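Local coordinates for protein MHC class I antigen (Ctenopharyngodon idella, PDB 5H5Z) that probably presents peptides at the cell surface for immune recognition, paired with beta-2-microglobulin, as MHC class I molecules do, at residues R177-D189 with H258-T272. Numbering follows the deposited sequence.
Sequences RKVSPQVSLLQKD and HQDKTIRKTEDDIIT
Leu185 and Val183 of strand 182-187 face Lys265 and Ile263 of strand 261-266 along one margin of the immunoglobulin C1-set sandwich, where an outermost strand of each sheet meets the other. The strands run nearly parallel, 20° apart with axes 7.3 Å apart at closest approach, and side chains fill the gap between them. Leu185 is the main bump. Its side chain runs antiparallel to that of Lys265, CG lying 3.6 Å from Lys265 CB, and sinks CD1 into a hollow formed by the Thr266 carbonyl and Ile270 CG1. Val183 straddles two neighbours, CG1 against Lys265 CG and CG2 4.0 Å from Ile263 CD1. Lys265, bent at chi2 (-74°), brings its CE against Val183 O, obliquely and out of the carbonyl plane, and a water links that oxygen to NZ. At the other end, Pro181 CD rests 3.5 Å from His258 CB, while His258 ND1 is hydrogen-bonded to Gly205 O.

Beyond the 3-10 turn 267-269, the chain closes on strand 182-187 in a single bridge: Ile271 N donates to Leu185 O (2.9 Å) and Gln187 N to Ile271 O. Leu186, which also packs on Pro15 of the beta-2-microglobulin chain, lays CD2 alongside Ile271, 3.6 Å from its CG1. Ile270 CG2 presses against Gln187 CB, and just beyond, Thr272 OG1 lies 2.7 Å from Gln187 O and also within hydrogen-bonding reach of Met98 O of the beta-2-microglobulin chain.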
loop_
_atom_site.group_PDB
_atom_site.type_symbol
_atom_site.label_atom_id
_atom_site.label_comp_id
_atom_site.label_asym_id
_atom_site.label_seq_id
_atom_site.Cartn_x
_atom_site.Cartn_y
_atom_site.Cartn_z
ATOM N N ARG A 177 1.495 -17.548 -5.871
ATOM C CA ARG A 177 1.488 -18.276 -4.598
ATOM C C ARG A 177 0.122 -18.192 -3.909
ATOM O O ARG A 177 -0.589 -17.186 -4.026
ATOM C CB ARG A 177 2.609 -17.793 -3.670
ATOM C CG ARG A 177 2.295 -16.521 -2.887
ATOM C CD ARG A 177 3.540 -16.000 -2.193
ATOM N NE ARG A 177 3.277 -14.823 -1.373
ATOM C CZ ARG A 177 3.331 -13.567 -1.813
ATOM N NH1 ARG A 177 3.624 -13.307 -3.080
ATOM N NH2 ARG A 177 3.083 -12.566 -0.979
ATOM N N LYS A 178 -0.238 -19.276 -3.229
ATOM C CA LYS A 178 -1.444 -19.349 -2.413
ATOM C C LYS A 178 -0.980 -19.801 -1.041
ATOM O O LYS A 178 -0.594 -20.963 -0.864
ATOM C CB LYS A 178 -2.450 -20.359 -2.988
ATOM C CG LYS A 178 -2.780 -20.190 -4.467
ATOM C CD LYS A 178 -3.656 -18.974 -4.716
ATOM C CE LYS A 178 -4.092 -18.886 -6.171
ATOM N NZ LYS A 178 -3.020 -18.340 -7.048
ATOM N N VAL A 179 -0.986 -18.876 -0.084
ATOM C CA VAL A 179 -0.573 -19.166 1.286
ATOM C C VAL A 179 -1.797 -19.039 2.195
ATOM O O VAL A 179 -2.442 -17.986 2.240
ATOM C CB VAL A 179 0.549 -18.216 1.767
ATOM C CG1 VAL A 179 1.089 -18.665 3.116
ATOM C CG2 VAL A 179 1.684 -18.153 0.751
ATOM N N SER A 180 -2.114 -20.115 2.908
ATOM C CA SER A 180 -3.285 -20.136 3.786
ATOM C C SER A 180 -3.082 -19.285 5.047
ATOM O O SER A 180 -1.956 -19.155 5.536
ATOM C CB SER A 180 -3.663 -21.574 4.150
ATOM O OG SER A 180 -3.990 -22.319 2.987
ATOM N N PRO A 181 -4.172 -18.691 5.568
ATOM C CA PRO A 181 -4.054 -17.900 6.800
ATOM C C PRO A 181 -3.726 -18.750 8.021
ATOM O O PRO A 181 -4.180 -19.896 8.135
ATOM C CB PRO A 181 -5.428 -17.234 6.961
ATOM C CG PRO A 181 -6.342 -17.901 6.008
ATOM C CD PRO A 181 -5.521 -18.617 4.971
ATOM N N GLN A 182 -2.901 -18.190 8.900
ATOM C CA GLN A 182 -2.711 -18.732 10.238
ATOM C C GLN A 182 -3.760 -18.064 11.116
ATOM O O GLN A 182 -3.815 -16.838 11.194
ATOM C CB GLN A 182 -1.288 -18.465 10.738
ATOM C CG GLN A 182 -0.211 -19.129 9.881
ATOM C CD GLN A 182 1.206 -18.761 10.283
ATOM O OE1 GLN A 182 1.970 -18.220 9.477
ATOM N NE2 GLN A 182 1.572 -19.062 11.525
ATOM N N VAL A 183 -4.607 -18.869 11.754
ATOM C CA VAL A 183 -5.792 -18.356 12.442
ATOM C C VAL A 183 -5.729 -18.624 13.940
ATOM O O VAL A 183 -5.415 -19.741 14.363
ATOM C CB VAL A 183 -7.093 -18.967 11.861
ATOM C CG1 VAL A 183 -8.327 -18.410 12.564
ATOM C CG2 VAL A 183 -7.186 -18.730 10.357
ATOM N N SER A 184 -6.018 -17.592 14.734
ATOM C CA SER A 184 -6.134 -17.734 16.188
ATOM C C SER A 184 -7.392 -17.043 16.717
ATOM O O SER A 184 -7.902 -16.104 16.097
ATOM C CB SER A 184 -4.895 -17.169 16.892
ATOM O OG SER A 184 -3.730 -17.909 16.566
ATOM N N LEU A 185 -7.894 -17.524 17.855
ATOM C CA LEU A 185 -8.965 -16.849 18.583
ATOM C C LEU A 185 -8.355 -16.219 19.817
ATOM O O LEU A 185 -7.720 -16.908 20.625
ATOM C CB LEU A 185 -10.068 -17.824 19.003
ATOM C CG LEU A 185 -11.281 -18.074 18.107
ATOM C CD1 LEU A 185 -12.325 -18.847 18.893
ATOM C CD2 LEU A 185 -11.887 -16.791 17.557
ATOM N N LEU A 186 -8.564 -14.912 19.958
ATOM C CA LEU A 186 -7.907 -14.127 20.995
ATOM C C LEU A 186 -8.920 -13.538 21.948
ATOM O O LEU A 186 -10.015 -13.146 21.542
ATOM C CB LEU A 186 -7.095 -12.988 20.367
ATOM C CG LEU A 186 -6.182 -13.285 19.168
ATOM C CD1 LEU A 186 -5.472 -12.024 18.694
ATOM C CD2 LEU A 186 -5.184 -14.390 19.471
ATOM N N GLN A 187 -8.552 -13.478 23.219
ATOM C CA GLN A 187 -9.395 -12.843 24.220
ATOM C C GLN A 187 -8.532 -12.298 25.343
ATOM O O GLN A 187 -7.651 -12.991 25.846
ATOM C CB GLN A 187 -10.406 -13.846 24.768
ATOM C CG GLN A 187 -11.574 -13.202 25.491
ATOM C CD GLN A 187 -12.566 -14.217 26.023
ATOM O OE1 GLN A 187 -12.195 -15.332 26.372
ATOM N NE2 GLN A 187 -13.833 -13.827 26.104
ATOM N N LYS A 188 -8.785 -11.051 25.728
ATOM C CA LYS A 188 -8.002 -10.399 26.771
ATOM C C LYS A 188 -8.457 -10.807 28.169
ATOM O O LYS A 188 -7.647 -10.933 29.082
ATOM C CB LYS A 188 -8.069 -8.882 26.610
ATOM C CG LYS A 188 -7.464 -8.383 25.306
ATOM C CD LYS A 188 -7.273 -6.875 25.306
ATOM C CE LYS A 188 -6.235 -6.433 26.329
ATOM N NZ LYS A 188 -4.848 -6.489 25.791
ATOM N N ASP A 189 -9.758 -11.021 28.317
ATOM C CA ASP A 189 -10.373 -11.307 29.607
ATOM C C ASP A 189 -11.551 -12.233 29.337
ATOM O O ASP A 189 -12.215 -12.079 28.314
ATOM C CB ASP A 189 -10.836 -9.985 30.236
ATOM C CG ASP A 189 -11.500 -10.167 31.580
ATOM O OD1 ASP A 189 -12.691 -10.536 31.610
ATOM O OD2 ASP A 189 -10.831 -9.931 32.605
ATOM N N HIS A 258 -10.417 -18.892 2.777
ATOM C CA HIS A 258 -9.400 -18.364 1.873
ATOM C C HIS A 258 -9.143 -19.417 0.811
ATOM O O HIS A 258 -8.934 -20.584 1.140
ATOM C CB HIS A 258 -8.119 -18.063 2.656
ATOM C CG HIS A 258 -6.977 -17.574 1.816
ATOM N ND1 HIS A 258 -6.857 -16.262 1.408
ATOM C CD2 HIS A 258 -5.882 -18.214 1.346
ATOM C CE1 HIS A 258 -5.748 -16.122 0.703
ATOM N NE2 HIS A 258 -5.138 -17.291 0.653
ATOM N N GLN A 259 -9.180 -19.003 -0.456
ATOM C CA GLN A 259 -8.972 -19.915 -1.588
ATOM C C GLN A 259 -9.835 -21.187 -1.497
ATOM O O GLN A 259 -9.323 -22.304 -1.600
ATOM C CB GLN A 259 -7.482 -20.266 -1.737
ATOM C CG GLN A 259 -6.578 -19.076 -2.021
ATOM C CD GLN A 259 -6.884 -18.410 -3.349
ATOM O OE1 GLN A 259 -6.930 -19.068 -4.390
ATOM N NE2 GLN A 259 -7.095 -17.097 -3.320
ATOM N N ASP A 260 -11.139 -20.998 -1.283
ATOM C CA ASP A 260 -12.141 -22.087 -1.249
ATOM C C ASP A 260 -11.935 -23.133 -0.146
ATOM O O ASP A 260 -12.483 -24.241 -0.216
ATOM C CB ASP A 260 -12.250 -22.775 -2.617
ATOM C CG ASP A 260 -12.322 -21.787 -3.761
ATOM O OD1 ASP A 260 -13.206 -20.899 -3.736
ATOM O OD2 ASP A 260 -11.483 -21.899 -4.683
ATOM N N LYS A 261 -11.147 -22.770 0.863
ATOM C CA LYS A 261 -10.842 -23.655 1.985
ATOM C C LYS A 261 -11.146 -22.922 3.283
ATOM O O LYS A 261 -10.965 -21.704 3.364
ATOM C CB LYS A 261 -9.376 -24.100 1.933
ATOM C CG LYS A 261 -9.023 -24.907 0.687
ATOM C CD LYS A 261 -7.535 -25.231 0.597
ATOM C CE LYS A 261 -7.153 -26.418 1.471
ATOM N NZ LYS A 261 -7.728 -27.707 0.984
ATOM N N THR A 262 -11.616 -23.658 4.290
ATOM C CA THR A 262 -12.038 -23.047 5.550
ATOM C C THR A 262 -11.282 -23.590 6.757
ATOM O O THR A 262 -10.950 -24.777 6.818
ATOM C CB THR A 262 -13.549 -23.231 5.805
ATOM O OG1 THR A 262 -13.887 -24.619 5.699
ATOM C CG2 THR A 262 -14.376 -22.431 4.812
ATOM N N ILE A 263 -11.013 -22.699 7.707
ATOM C CA ILE A 263 -10.449 -23.048 9.005
ATOM C C ILE A 263 -11.461 -22.580 10.061
ATOM O O ILE A 263 -12.015 -21.487 9.941
ATOM C CB ILE A 263 -9.058 -22.392 9.211
ATOM C CG1 ILE A 263 -8.119 -22.763 8.050
ATOM C CG2 ILE A 263 -8.444 -22.830 10.536
ATOM C CD1 ILE A 263 -6.872 -21.905 7.923
ATOM N N ARG A 264 -11.729 -23.420 11.061
ATOM C CA ARG A 264 -12.681 -23.090 12.119
ATOM C C ARG A 264 -12.008 -23.097 13.496
ATOM O O ARG A 264 -11.254 -24.013 13.823
ATOM C CB ARG A 264 -13.872 -24.062 12.093
ATOM C CG ARG A 264 -14.995 -23.736 13.073
ATOM C CD ARG A 264 -16.091 -24.794 13.062
ATOM N NE ARG A 264 -16.776 -24.874 11.770
ATOM C CZ ARG A 264 -17.891 -24.217 11.455
ATOM N NH1 ARG A 264 -18.476 -23.410 12.336
ATOM N NH2 ARG A 264 -18.425 -24.367 10.247
ATOM N N LYS A 265 -12.274 -22.071 14.297
ATOM C CA LYS A 265 -11.794 -22.060 15.679
ATOM C C LYS A 265 -12.963 -21.953 16.647
ATOM O O LYS A 265 -13.941 -21.270 16.357
ATOM C CB LYS A 265 -10.789 -20.929 15.910
ATOM C CG LYS A 265 -9.522 -21.032 15.074
ATOM C CD LYS A 265 -8.592 -22.115 15.590
ATOM C CE LYS A 265 -7.455 -22.367 14.612
ATOM N NZ LYS A 265 -6.513 -23.388 15.148
ATOM N N THR A 266 -12.858 -22.639 17.786
ATOM C CA THR A 266 -13.929 -22.658 18.792
ATOM C C THR A 266 -13.408 -22.203 20.159
ATOM O O THR A 266 -12.227 -21.897 20.300
ATOM C CB THR A 266 -14.565 -24.065 18.930
ATOM O OG1 THR A 266 -13.603 -24.984 19.462
ATOM C CG2 THR A 266 -15.078 -24.579 17.583
ATOM N N GLU A 267 -14.283 -22.173 21.166
ATOM C CA GLU A 267 -13.890 -21.755 22.522
ATOM C C GLU A 267 -12.653 -22.487 23.040
ATOM O O GLU A 267 -11.843 -21.902 23.766
ATOM C CB GLU A 267 -15.048 -21.916 23.519
ATOM C CG GLU A 267 -15.587 -23.326 23.676
ATOM C CD GLU A 267 -16.978 -23.350 24.275
ATOM O OE1 GLU A 267 -17.877 -23.948 23.647
ATOM O OE2 GLU A 267 -17.176 -22.763 25.364
ATOM N N ASP A 268 -12.516 -23.758 22.660
ATOM C CA ASP A 268 -11.377 -24.588 23.055
ATOM C C ASP A 268 -10.043 -24.058 22.536
ATOM O O ASP A 268 -8.977 -24.465 23.010
ATOM C CB ASP A 268 -11.575 -26.031 22.573
ATOM C CG ASP A 268 -12.587 -26.793 23.405
ATOM O OD1 ASP A 268 -13.028 -26.271 24.451
ATOM O OD2 ASP A 268 -12.938 -27.924 23.012
ATOM N N ASP A 269 -10.109 -23.158 21.560
ATOM C CA ASP A 269 -8.913 -22.616 20.925
ATOM C C ASP A 269 -8.475 -21.265 21.471
ATOM O O ASP A 269 -7.377 -20.801 21.144
ATOM C CB ASP A 269 -9.117 -22.517 19.411
ATOM C CG ASP A 269 -9.380 -23.860 18.782
ATOM O OD1 ASP A 269 -8.636 -24.812 19.096
ATOM O OD2 ASP A 269 -10.337 -23.965 17.989
ATOM N N ILE A 270 -9.317 -20.645 22.301
ATOM C CA ILE A 270 -9.063 -19.276 22.764
ATOM C C ILE A 270 -7.740 -19.171 23.519
ATOM O O ILE A 270 -7.461 -19.960 24.429
ATOM C CB ILE A 270 -10.237 -18.706 23.599
ATOM C CG1 ILE A 270 -11.491 -18.586 22.726
ATOM C CG2 ILE A 270 -9.874 -17.352 24.209
ATOM C CD1 ILE A 270 -12.719 -18.075 23.447
ATOM N N ILE A 271 -6.922 -18.208 23.104
ATOM C CA ILE A 271 -5.664 -17.916 23.786
ATOM C C ILE A 271 -5.688 -16.517 24.399
ATOM O O ILE A 271 -6.451 -15.645 23.967
ATOM C CB ILE A 271 -4.423 -18.112 22.875
ATOM C CG1 ILE A 271 -4.468 -17.184 21.651
ATOM C CG2 ILE A 271 -4.280 -19.579 22.480
ATOM C CD1 ILE A 271 -3.202 -17.201 20.819
ATOM N N THR A 272 -4.856 -16.317 25.414
ATOM C CA THR A 272 -4.811 -15.058 26.148
ATOM C C THR A 272 -3.454 -14.888 26.824
ATOM O O THR A 272 -2.743 -15.867 27.066
ATOM C CB THR A 272 -5.947 -14.987 27.196
ATOM O OG1 THR A 272 -5.956 -13.700 27.834
ATOM C CG2 THR A 272 -5.799 -16.081 28.235
HETATM O O HOH W 1 -5.210 -21.373 16.916
HETATM O O HOH W 2 -6.526 -19.806 18.728
#